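Local coordinates for gram-negative insecticidal protein (Chromobacterium piscinae, PDB 6FBM) that acts as an insecticidal toxin and, as a member of the MACPF family, probably works by forming pores in membranes, at residues A[122-127]-A[200-205]; A[30-35]-A[237-242]; A[419-424]-A[435-440]. All coordinates share one frame; numbering follows the deposited sequence.

Contact 1: A[122-127]-A[200-205]; sequences SSTREA and TTAEMS
T124 and A202 meet where strand 120-134 packs against helix 198-209. The CA-CB bonds of both residues point across the gap, and the methyl CB of A202 lies 3.8 Å from T124 OG1. This is van der Waals contact of a methyl with a hydroxyl oxygen. The hydroxyl has its polar partner elsewhere, in Q75 NE2 on the adjacent strand 64-78. In T124 it is OG1 that stands beside the backbone N and faces A202 (chi1 -67°), while the methyl CG2 is turned anti to that N. Two residues earlier on the same face of the strand, S122 approaches the same methyl more loosely, with OG 4.4 Å from A202 CB. That hydroxyl bonds to the carbonyl of A185 on strand 179-187. The arrangement is a helix lying across the large antiparallel sheet of the MACPF domain, with the segment axes 9.1 Å apart at closest approach and their directions 43° apart. E203 is only grazed by the strand. Its carboxylate leads away and pairs with K207 one turn on. F73 of strand 64-78 touches the side chains of both T124 and E203, so it links the strand side with the helix side.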
ATOM      1  N   SER A 122      23.466 -11.224  34.205  1.00 13.74           N
ATOM      2  CA  SER A 122      22.680 -12.279  33.572  1.00 12.85           C
ATOM      3  C   SER A 122      22.317 -11.871  32.161  1.00 13.19           C
ATOM      4  O   SER A 122      21.932 -10.722  31.903  1.00 12.37           O
ATOM      5  CB  SER A 122      21.413 -12.586  34.370  1.00 12.58           C
ATOM      6  OG  SER A 122      20.608 -11.424  34.546  1.00 11.92           O
ATOM      7  N   SER A 123      22.426 -12.827  31.241  1.00 13.79           N
ATOM      8  CA  SER A 123      21.840 -12.709  29.912  1.00 14.51           C
ATOM      9  C   SER A 123      20.832 -13.820  29.779  1.00 15.52           C
ATOM     10  O   SER A 123      21.202 -14.997  29.799  1.00 18.84           O
ATOM     11  CB  SER A 123      22.916 -12.827  28.844  1.00 14.76           C
ATOM     12  OG  SER A 123      22.355 -13.046  27.550  1.00 15.33           O
ATOM     13  N   THR A 124      19.560 -13.463  29.660  1.00 15.66           N
ATOM     14  CA  THR A 124      18.514 -14.433  29.458  1.00 15.71           C
ATOM     15  C   THR A 124      18.037 -14.246  28.021  1.00 16.25           C
ATOM     16  O   THR A 124      17.423 -13.227  27.711  1.00 14.79           O
ATOM     17  CB  THR A 124      17.405 -14.215  30.476  1.00 16.23           C
ATOM     18  OG1 THR A 124      17.909 -14.518  31.781  1.00 16.38           O
ATOM     19  CG2 THR A 124      16.231 -15.111  30.187  1.00 16.32           C
ATOM     20  N   ARG A 125      18.332 -15.241  27.169  1.00 17.23           N
ATOM     21  CA  ARG A 125      18.100 -15.152  25.728  1.00 18.64           C
ATOM     22  C   ARG A 125      17.076 -16.170  25.281  1.00 17.26           C
ATOM     23  O   ARG A 125      17.155 -17.357  25.609  1.00 16.56           O
ATOM     24  CB  ARG A 125      19.383 -15.359  24.925  1.00 22.11           C
ATOM     25  CG  ARG A 125      20.558 -14.519  25.401  1.00 26.42           C
ATOM     26  CD  ARG A 125      21.705 -14.449  24.384  1.00 30.09           C
ATOM     27  NE  ARG A 125      22.370 -15.739  24.219  1.00 34.19           N
ATOM     28  CZ  ARG A 125      23.231 -16.254  25.102  1.00 37.50           C
ATOM     29  NH1 ARG A 125      23.578 -15.597  26.237  1.00 39.45           N
ATOM     30  NH2 ARG A 125      23.749 -17.454  24.853  1.00 37.47           N
ATOM     31  N   GLU A 126      16.087 -15.683  24.545  1.00 16.78           N
ATOM     32  CA  GLU A 126      15.105 -16.546  23.957  1.00 16.36           C
ATOM     33  C   GLU A 126      15.247 -16.396  22.470  1.00 16.29           C
ATOM     34  O   GLU A 126      14.937 -15.342  21.909  1.00 17.14           O
ATOM     35  CB  GLU A 126      13.710 -16.184  24.414  1.00 16.61           C
ATOM     36  CG  GLU A 126      12.690 -17.179  23.926  1.00 17.79           C
ATOM     37  CD  GLU A 126      11.319 -16.890  24.421  1.00 18.17           C
ATOM     38  OE1 GLU A 126      10.766 -17.819  25.025  1.00 21.14           O
ATOM     39  OE2 GLU A 126      10.799 -15.778  24.206  1.00 17.22           O
ATOM     40  N   ALA A 127      15.711 -17.460  21.842  1.00 16.30           N
ATOM     41  CA  ALA A 127      16.005 -17.459  20.418  1.00 16.78           C
ATOM     42  C   ALA A 127      14.839 -18.145  19.702  1.00 16.80           C
ATOM     43  O   ALA A 127      14.521 -19.311  19.988  1.00 15.11           O
ATOM     44  CB  ALA A 127      17.315 -18.178  20.148  1.00 16.82           C
ATOM     45  N   THR A 200      16.709 -18.223  37.939  1.00 23.99           N
ATOM     46  CA  THR A 200      15.288 -18.569  37.899  1.00 22.72           C
ATOM     47  C   THR A 200      14.415 -17.313  37.990  1.00 22.28           C
ATOM     48  O   THR A 200      13.466 -17.162  37.240  1.00 23.44           O
ATOM     49  CB  THR A 200      14.938 -19.598  39.013  1.00 23.74           C
ATOM     50  OG1 THR A 200      15.524 -20.864  38.695  1.00 22.16           O
ATOM     51  CG2 THR A 200      13.411 -19.793  39.160  1.00 23.89           C
ATOM     52  N   THR A 201      14.744 -16.402  38.900  1.00 21.88           N
ATOM     53  CA  THR A 201      14.027 -15.116  39.007  1.00 21.62           C
ATOM     54  C   THR A 201      14.105 -14.318  37.702  1.00 21.22           C
ATOM     55  O   THR A 201      13.122 -13.703  37.285  1.00 19.99           O
ATOM     56  CB  THR A 201      14.575 -14.283  40.170  1.00 21.06           C
ATOM     57  OG1 THR A 201      14.638 -15.111  41.337  1.00 21.55           O
ATOM     58  CG2 THR A 201      13.679 -13.090  40.461  1.00 20.56           C
ATOM     59  N   ALA A 202      15.266 -14.346  37.067  1.00 20.69           N
ATOM     60  CA  ALA A 202      15.456 -13.655  35.804  1.00 21.14           C
ATOM     61  C   ALA A 202      14.604 -14.270  34.724  1.00 20.99           C
ATOM     62  O   ALA A 202      13.931 -13.560  33.987  1.00 19.33           O
ATOM     63  CB  ALA A 202      16.928 -13.685  35.407  1.00 20.78           C
ATOM     64  N   GLU A 203      14.636 -15.600  34.658  1.00 23.59           N
ATOM     65  CA  GLU A 203      13.780 -16.390  33.763  1.00 25.64           C
ATOM     66  C   GLU A 203      12.307 -16.027  33.936  1.00 25.23           C
ATOM     67  O   GLU A 203      11.626 -15.718  32.971  1.00 26.16           O
ATOM     68  CB  GLU A 203      14.007 -17.900  34.007  1.00 28.23           C
ATOM     69  CG  GLU A 203      13.004 -18.877  33.383  1.00 29.77           C
ATOM     70  CD  GLU A 203      13.296 -20.339  33.674  1.00 31.84           C
ATOM     71  OE1 GLU A 203      14.078 -20.633  34.595  1.00 31.65           O
ATOM     72  OE2 GLU A 203      12.741 -21.212  32.965  1.00 36.56           O
ATOM     73  N   MET A 204      11.823 -16.045  35.167  1.00 24.46           N
ATOM     74  CA  MET A 204      10.416 -15.736  35.444  1.00 22.25           C
ATOM     75  C   MET A 204      10.092 -14.310  35.099  1.00 19.83           C
ATOM     76  O   MET A 204       9.016 -14.034  34.574  1.00 18.34           O
ATOM     77  CB  MET A 204      10.065 -16.053  36.913  1.00 23.95           C
ATOM     78  CG  MET A 204      10.201 -17.543  37.284  1.00 25.40           C
ATOM     79  SD  MET A 204       9.435 -18.683  36.092  1.00 28.55           S
ATOM     80  CE  MET A 204      10.477 -20.123  36.229  1.00 29.34           C
ATOM     81  N   SER A 205      10.988 -13.376  35.392  1.00 18.62           N
ATOM     82  CA  SER A 205      10.725 -11.978  35.072  1.00 17.91           C
ATOM     83  C   SER A 205      10.570 -11.832  33.562  1.00 18.23           C
ATOM     84  O   SER A 205       9.590 -11.230  33.088  1.00 16.92           O
ATOM     85  CB  SER A 205      11.819 -11.077  35.601  1.00 17.43           C
ATOM     86  OG  SER A 205      11.509  -9.725  35.333  1.00 16.89           O
TER

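Contact 2: A[30-35]-A[237-242]; sequences ASPESL and TATGGK
T239 carries its half of the contact with one methyl group, CG2, which meets A30, S31 and P32. The apolar contacts come from two residues. P32 touches through the ring carbon CD, 3.9 Å from T239 CG2, and the two side chains cross at a slant. S31 adds its backbone CA, also 3.9 Å from T239 CG2, and its CB stands a little farther off. The threonine presents CG2 because this methyl is anti to its own backbone N (chi1 -55°), while OG1 sits beside that N.

The one backbone oxygen in the contact is that of A30, 3.6 Å from T239 CG2. This is contact without a hydrogen bond. The same oxygen has a weak hydrogen bond from R180 NH1, on the strand next to T239.

Hydrogen bonds lie within the loop. S31 OG accepts from the backbone N of E33 at 3.0 Å, which makes an ST turn. The hydroxyl reaches that N-H because it is turned anti to its own N (chi1 168°). S34 N bonds to S31 O at 3.2 Å and L35 N to P32 O at 3.1 Å, so the short 3-10 segment is held from within. Outside it, Y23 OH bonds to S31 N.

The contact sets the loop between strands 21-23 and 35-39 against the end of strand 232-239 in the MACPF sheet. T239 pairs through its backbone with R180 on strand 179-187, the same residue whose NH1 reaches A30 O. No hydrogen bond or salt bridge crosses between the two segments, so their mutual hold rests on shape and the burial of one methyl, while S31 OG is paired with E33 N, S31 N with Y23 OH, and A30 O weakly with R180 NH1.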
ATOM      1  N   ALA A  30      26.127 -13.145  17.797  1.00 15.79           N
ATOM      2  CA  ALA A  30      25.257 -13.600  16.713  1.00 15.89           C
ATOM      3  C   ALA A  30      24.297 -12.524  16.230  1.00 14.98           C
ATOM      4  O   ALA A  30      23.075 -12.617  16.397  1.00 13.22           O
ATOM      5  CB  ALA A  30      24.501 -14.853  17.123  1.00 15.50           C
ATOM      6  N   SER A  31      24.893 -11.489  15.654  1.00 15.33           N
ATOM      7  CA  SER A  31      24.144 -10.382  15.094  1.00 16.32           C
ATOM      8  C   SER A  31      24.705 -10.049  13.720  1.00 16.66           C
ATOM      9  O   SER A  31      25.913 -10.117  13.522  1.00 14.92           O
ATOM     10  CB  SER A  31      24.267  -9.149  15.982  1.00 16.05           C
ATOM     11  OG  SER A  31      23.774  -8.022  15.318  1.00 16.17           O
ATOM     12  N   PRO A  32      23.830  -9.633  12.787  1.00 17.56           N
ATOM     13  CA  PRO A  32      24.303  -9.102  11.502  1.00 18.81           C
ATOM     14  C   PRO A  32      25.158  -7.850  11.636  1.00 19.16           C
ATOM     15  O   PRO A  32      25.956  -7.569  10.758  1.00 17.72           O
ATOM     16  CB  PRO A  32      22.986  -8.761  10.769  1.00 18.70           C
ATOM     17  CG  PRO A  32      21.948  -9.605  11.424  1.00 17.79           C
ATOM     18  CD  PRO A  32      22.359  -9.690  12.845  1.00 18.00           C
ATOM     19  N   GLU A  33      24.993  -7.102  12.718  1.00 22.55           N
ATOM     20  CA  GLU A  33      25.778  -5.894  12.936  1.00 25.46           C
ATOM     21  C   GLU A  33      27.268  -6.188  13.043  1.00 22.58           C
ATOM     22  O   GLU A  33      28.066  -5.308  12.761  1.00 22.98           O
ATOM     23  CB  GLU A  33      25.326  -5.144  14.192  1.00 29.93           C
ATOM     24  CG  GLU A  33      23.973  -4.429  14.139  1.00 33.72           C
ATOM     25  CD  GLU A  33      23.789  -3.530  15.381  1.00 40.55           C
ATOM     26  OE1 GLU A  33      22.995  -3.838  16.317  1.00 42.57           O
ATOM     27  OE2 GLU A  33      24.491  -2.500  15.451  1.00 44.72           O
ATOM     28  N   SER A  34      27.653  -7.399  13.429  1.00 20.98           N
ATOM     29  CA  SER A  34      29.059  -7.751  13.525  1.00 21.32           C
ATOM     30  C   SER A  34      29.591  -8.557  12.324  1.00 22.50           C
ATOM     31  O   SER A  34      30.724  -9.103  12.392  1.00 20.92           O
ATOM     32  CB  SER A  34      29.315  -8.497  14.825  1.00 21.64           C
ATOM     33  OG  SER A  34      29.154  -7.623  15.910  1.00 22.55           O
ATOM     34  N   LEU A  35      28.806  -8.630  11.241  1.00 21.68           N
ATOM     35  CA  LEU A  35      29.318  -9.145   9.977  1.00 23.89           C
ATOM     36  C   LEU A  35      30.291  -8.145   9.376  1.00 25.42           C
ATOM     37  O   LEU A  35      30.174  -6.963   9.614  1.00 24.77           O
ATOM     38  CB  LEU A  35      28.195  -9.419   8.978  1.00 23.83           C
ATOM     39  CG  LEU A  35      27.156 -10.445   9.401  1.00 23.59           C
ATOM     40  CD1 LEU A  35      25.948 -10.347   8.489  1.00 24.72           C
ATOM     41  CD2 LEU A  35      27.723 -11.836   9.400  1.00 23.17           C
ATOM     42  N   THR A 237      17.261  -6.387  24.288  1.00 17.40           N
ATOM     43  CA  THR A 237      17.799  -6.174  22.953  1.00 17.22           C
ATOM     44  C   THR A 237      17.295  -7.267  22.008  1.00 16.70           C
ATOM     45  O   THR A 237      17.328  -8.461  22.335  1.00 16.86           O
ATOM     46  CB  THR A 237      19.328  -6.178  22.979  1.00 16.98           C
ATOM     47  OG1 THR A 237      19.769  -5.192  23.901  1.00 16.38           O
ATOM     48  CG2 THR A 237      19.912  -5.788  21.635  1.00 17.47           C
ATOM     49  N   ALA A 238      16.833  -6.846  20.835  1.00 15.26           N
ATOM     50  CA  ALA A 238      16.273  -7.755  19.853  1.00 14.94           C
ATOM     51  C   ALA A 238      17.268  -7.896  18.707  1.00 14.90           C
ATOM     52  O   ALA A 238      17.756  -6.902  18.196  1.00 15.24           O
ATOM     53  CB  ALA A 238      14.945  -7.230  19.350  1.00 14.30           C
ATOM     54  N   THR A 239      17.564  -9.117  18.319  1.00 15.37           N
ATOM     55  CA  THR A 239      18.313  -9.355  17.092  1.00 16.40           C
ATOM     56  C   THR A 239      17.354 -10.054  16.165  1.00 17.16           C
ATOM     57  O   THR A 239      16.946 -11.173  16.444  1.00 16.65           O
ATOM     58  CB  THR A 239      19.550 -10.228  17.330  1.00 15.26           C
ATOM     59  OG1 THR A 239      20.339  -9.619  18.331  1.00 14.49           O
ATOM     60  CG2 THR A 239      20.370 -10.323  16.098  1.00 15.02           C
ATOM     61  N   GLY A 240      16.990  -9.369  15.084  1.00 18.19           N
ATOM     62  CA  GLY A 240      16.005  -9.854  14.138  1.00 18.69           C
ATOM     63  C   GLY A 240      14.636  -9.510  14.677  1.00 18.78           C
ATOM     64  O   GLY A 240      14.497  -9.100  15.811  1.00 18.56           O
ATOM     65  N   GLY A 241      13.620  -9.688  13.861  1.00 18.80           N
ATOM     66  CA  GLY A 241      12.266  -9.307  14.249  1.00 18.04           C
ATOM     67  C   GLY A 241      11.975  -7.857  13.948  1.00 18.31           C
ATOM     68  O   GLY A 241      12.854  -7.085  13.544  1.00 16.30           O
ATOM     69  N   LYS A 242      10.707  -7.505  14.084  1.00 20.90           N
ATOM     70  CA  LYS A 242      10.251  -6.132  13.845  1.00 25.10           C
ATOM     71  C   LYS A 242      11.030  -5.170  14.756  1.00 27.26           C
ATOM     72  O   LYS A 242      11.140  -5.428  15.966  1.00 29.67           O
ATOM     73  CB  LYS A 242       8.769  -6.013  14.139  1.00 26.15           C
ATOM     74  CG  LYS A 242       8.151  -4.715  13.697  1.00 27.76           C
ATOM     75  CD  LYS A 242       6.659  -4.671  13.896  1.00 28.58           C
ATOM     76  CE  LYS A 242       6.058  -3.560  12.998  1.00 30.50           C
ATOM     77  NZ  LYS A 242       4.985  -2.661  13.535  1.00 30.76           N
TER

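Contact 3: A[419-424]-A[435-440]; sequences GDVMML and PDYVCV
Y437 reaches across to segment 419-424 and ends in a hydrogen bond from its OH to the backbone carbonyl O of G419, 2.6 Å long. The oxygen lies at the edge of the ring, near the ring plane. The hydroxyl in turn sits in the carbonyl plane of G419, with a C=O...O angle of 151°. The bond thus meets the carbonyl in its plane but off the line of C=O.

The second touch is apolar. V421 CG2 comes to 4.2 Å from Y437 CE2, and the two side chains run past each other in opposite directions. The methyl approaches the ring obliquely. In V421 it is CG2 that stands beside the backbone N, while CG1 is anti to that N (chi1 174°). Y437 extends toward the other segment with CG anti to its own N (chi1 -169°).

Both segments belong to the Vps62-like part of the chain. Its several small beta-sheets are consistent with the beta-tripod family, to which this region probably belongs. V421 lies on strand 421-426, and Y437 lies in the loop that leads into strand 439-441. These strands fall in different sheets, so the tyrosine, in the loop before one sheet, packs against the other.

The next shell fixes both sides. W389 meets the Y437 ring edge-to-face, and A409, A417 and M354 also touch this side chain. The backbones of D436 and V438, on either side of the tyrosine in sequence, both bond to M354 of strand 352-354. On the other segment, V421 pairs through its backbone with W407 of strand 403-410. D420, between the two contacting residues, turns its CB away from Y437. Its carboxylate makes a salt bridge to R408, and its backbone bonds to F483.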
ATOM      1  N   GLY A 419      31.841  -6.066  65.527  1.00 12.04           N
ATOM      2  CA  GLY A 419      32.074  -5.809  66.928  1.00 11.32           C
ATOM      3  C   GLY A 419      30.843  -5.901  67.786  1.00 10.71           C
ATOM      4  O   GLY A 419      29.746  -5.609  67.332  1.00 10.47           O
ATOM      5  N   ASP A 420      31.046  -6.279  69.048  1.00 10.40           N
ATOM      6  CA  ASP A 420      29.951  -6.340  70.004  1.00 10.38           C
ATOM      7  C   ASP A 420      29.693  -4.986  70.624  1.00 10.01           C
ATOM      8  O   ASP A 420      30.459  -4.060  70.454  1.00  9.48           O
ATOM      9  CB  ASP A 420      30.233  -7.395  71.071  1.00 10.32           C
ATOM     10  CG  ASP A 420      30.250  -8.801  70.511  1.00 10.19           C
ATOM     11  OD1 ASP A 420      29.618  -9.057  69.474  1.00  9.87           O
ATOM     12  OD2 ASP A 420      30.904  -9.666  71.111  1.00 10.12           O
ATOM     13  N   VAL A 421      28.591  -4.921  71.347  1.00 10.23           N
ATOM     14  CA  VAL A 421      28.118  -3.721  72.004  1.00 10.41           C
ATOM     15  C   VAL A 421      27.818  -4.053  73.450  1.00 10.78           C
ATOM     16  O   VAL A 421      27.052  -4.981  73.734  1.00 11.39           O
ATOM     17  CB  VAL A 421      26.821  -3.244  71.344  1.00 10.19           C
ATOM     18  CG1 VAL A 421      26.237  -2.073  72.101  1.00  9.88           C
ATOM     19  CG2 VAL A 421      27.076  -2.899  69.879  1.00 10.28           C
ATOM     20  N   MET A 422      28.424  -3.311  74.359  1.00 11.28           N
ATOM     21  CA  MET A 422      28.148  -3.457  75.776  1.00 11.56           C
ATOM     22  C   MET A 422      27.025  -2.519  76.129  1.00 12.02           C
ATOM     23  O   MET A 422      26.962  -1.412  75.621  1.00 11.71           O
ATOM     24  CB  MET A 422      29.361  -3.081  76.616  1.00 11.30           C
ATOM     25  CG  MET A 422      30.578  -3.931  76.366  1.00 11.05           C
ATOM     26  SD  MET A 422      30.354  -5.669  76.677  1.00 10.22           S
ATOM     27  CE  MET A 422      29.939  -5.700  78.402  1.00 10.23           C
ATOM     28  N   MET A 423      26.167  -2.987  77.026  1.00 13.36           N
ATOM     29  CA  MET A 423      25.114  -2.197  77.635  1.00 14.37           C
ATOM     30  C   MET A 423      25.384  -2.240  79.133  1.00 14.86           C
ATOM     31  O   MET A 423      25.276  -3.301  79.749  1.00 16.52           O
ATOM     32  CB  MET A 423      23.735  -2.783  77.303  1.00 14.54           C
ATOM     33  CG  MET A 423      23.385  -2.757  75.816  1.00 14.77           C
ATOM     34  SD  MET A 423      23.263  -1.111  75.088  1.00 14.82           S
ATOM     35  CE  MET A 423      21.708  -0.519  75.755  1.00 13.54           C
ATOM     36  N   LEU A 424      25.735  -1.090  79.696  1.00 15.09           N
ATOM     37  CA  LEU A 424      26.322  -1.002  81.025  1.00 14.61           C
ATOM     38  C   LEU A 424      25.504  -0.064  81.921  1.00 15.92           C
ATOM     39  O   LEU A 424      25.197   1.069  81.535  1.00 14.79           O
ATOM     40  CB  LEU A 424      27.759  -0.506  80.934  1.00 13.85           C
ATOM     41  CG  LEU A 424      28.715  -1.321  80.050  1.00 13.77           C
ATOM     42  CD1 LEU A 424      30.027  -0.576  79.833  1.00 13.51           C
ATOM     43  CD2 LEU A 424      29.016  -2.692  80.606  1.00 13.36           C
ATOM     44  N   PRO A 435      20.158   2.481  65.560  1.00 18.61           N
ATOM     45  CA  PRO A 435      19.547   2.414  64.228  1.00 17.97           C
ATOM     46  C   PRO A 435      20.553   2.320  63.086  1.00 16.13           C
ATOM     47  O   PRO A 435      20.234   1.750  62.068  1.00 16.36           O
ATOM     48  CB  PRO A 435      18.730   3.732  64.118  1.00 18.03           C
ATOM     49  CG  PRO A 435      18.626   4.259  65.510  1.00 18.66           C
ATOM     50  CD  PRO A 435      19.838   3.754  66.245  1.00 18.77           C
ATOM     51  N   ASP A 436      21.755   2.844  63.274  1.00 14.86           N
ATOM     52  CA  ASP A 436      22.754   2.893  62.219  1.00 14.68           C
ATOM     53  C   ASP A 436      23.831   1.828  62.371  1.00 13.58           C
ATOM     54  O   ASP A 436      24.861   1.887  61.708  1.00 13.71           O
ATOM     55  CB  ASP A 436      23.380   4.300  62.147  1.00 16.10           C
ATOM     56  CG  ASP A 436      22.372   5.412  61.795  1.00 16.62           C
ATOM     57  OD1 ASP A 436      21.296   5.106  61.178  1.00 18.38           O
ATOM     58  OD2 ASP A 436      22.691   6.582  62.100  1.00 17.19           O
ATOM     59  N   TYR A 437      23.600   0.820  63.214  1.00 12.97           N
ATOM     60  CA  TYR A 437      24.458  -0.366  63.240  1.00 11.96           C
ATOM     61  C   TYR A 437      24.139  -1.259  62.047  1.00 11.75           C
ATOM     62  O   TYR A 437      22.969  -1.519  61.739  1.00 10.34           O
ATOM     63  CB  TYR A 437      24.284  -1.171  64.529  1.00 11.87           C
ATOM     64  CG  TYR A 437      25.324  -2.256  64.733  1.00 11.67           C
ATOM     65  CD1 TYR A 437      25.183  -3.494  64.141  1.00 11.86           C
ATOM     66  CD2 TYR A 437      26.443  -2.033  65.533  1.00 12.00           C
ATOM     67  CE1 TYR A 437      26.139  -4.493  64.323  1.00 12.48           C
ATOM     68  CE2 TYR A 437      27.392  -3.029  65.734  1.00 12.38           C
ATOM     69  CZ  TYR A 437      27.229  -4.260  65.142  1.00 12.45           C
ATOM     70  OH  TYR A 437      28.165  -5.243  65.335  1.00 12.87           O
ATOM     71  N   VAL A 438      25.204  -1.751  61.407  1.00 11.88           N
ATOM     72  CA  VAL A 438      25.064  -2.671  60.306  1.00 12.29           C
ATOM     73  C   VAL A 438      26.044  -3.802  60.422  1.00 12.47           C
ATOM     74  O   VAL A 438      27.095  -3.685  61.075  1.00 13.05           O
ATOM     75  CB  VAL A 438      25.261  -1.978  58.929  1.00 12.46           C
ATOM     76  CG1 VAL A 438      24.186  -0.932  58.721  1.00 12.83           C
ATOM     77  CG2 VAL A 438      26.654  -1.359  58.807  1.00 12.57           C
ATOM     78  N   CYS A 439      25.675  -4.895  59.766  1.00 12.55           N
ATOM     79  CA  CYS A 439      26.581  -5.985  59.475  1.00 12.75           C
ATOM     80  C   CYS A 439      27.088  -5.805  58.066  1.00 13.42           C
ATOM     81  O   CYS A 439      26.507  -5.059  57.283  1.00 13.31           O
ATOM     82  CB  CYS A 439      25.843  -7.309  59.617  1.00 12.08           C
ATOM     83  SG  CYS A 439      25.219  -7.539  61.260  1.00 11.24           S
ATOM     84  N   VAL A 440      28.158  -6.517  57.758  1.00 14.46           N
ATOM     85  CA  VAL A 440      28.876  -6.374  56.516  1.00 15.79           C
ATOM     86  C   VAL A 440      28.783  -7.701  55.806  1.00 16.87           C
ATOM     87  O   VAL A 440      28.839  -8.740  56.458  1.00 17.97           O
ATOM     88  CB  VAL A 440      30.348  -6.005  56.798  1.00 16.79           C
ATOM     89  CG1 VAL A 440      31.127  -5.815  55.483  1.00 17.04           C
ATOM     90  CG2 VAL A 440      30.395  -4.716  57.616  1.00 17.08           C
TER

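Contacts 1 and 2 reach the same antiparallel sheet of the MACPF region. Their centres are 18 Å apart and their nearest atoms about 7 Å apart, so they do not touch. Strand 179-187 connects them, since it pairs with strand 120-134 of contact 1 and strand 232-239 of contact 2. Along the chain, contact 1 is nested inside the loop that contact 2 closes. Contact 3 follows later, in the Vps62-like part. Its centre is 39 Å from that of contact 1 and 53 Å from that of contact 2, and contacts 2 and 3 lie on opposite sides of the chain's centre.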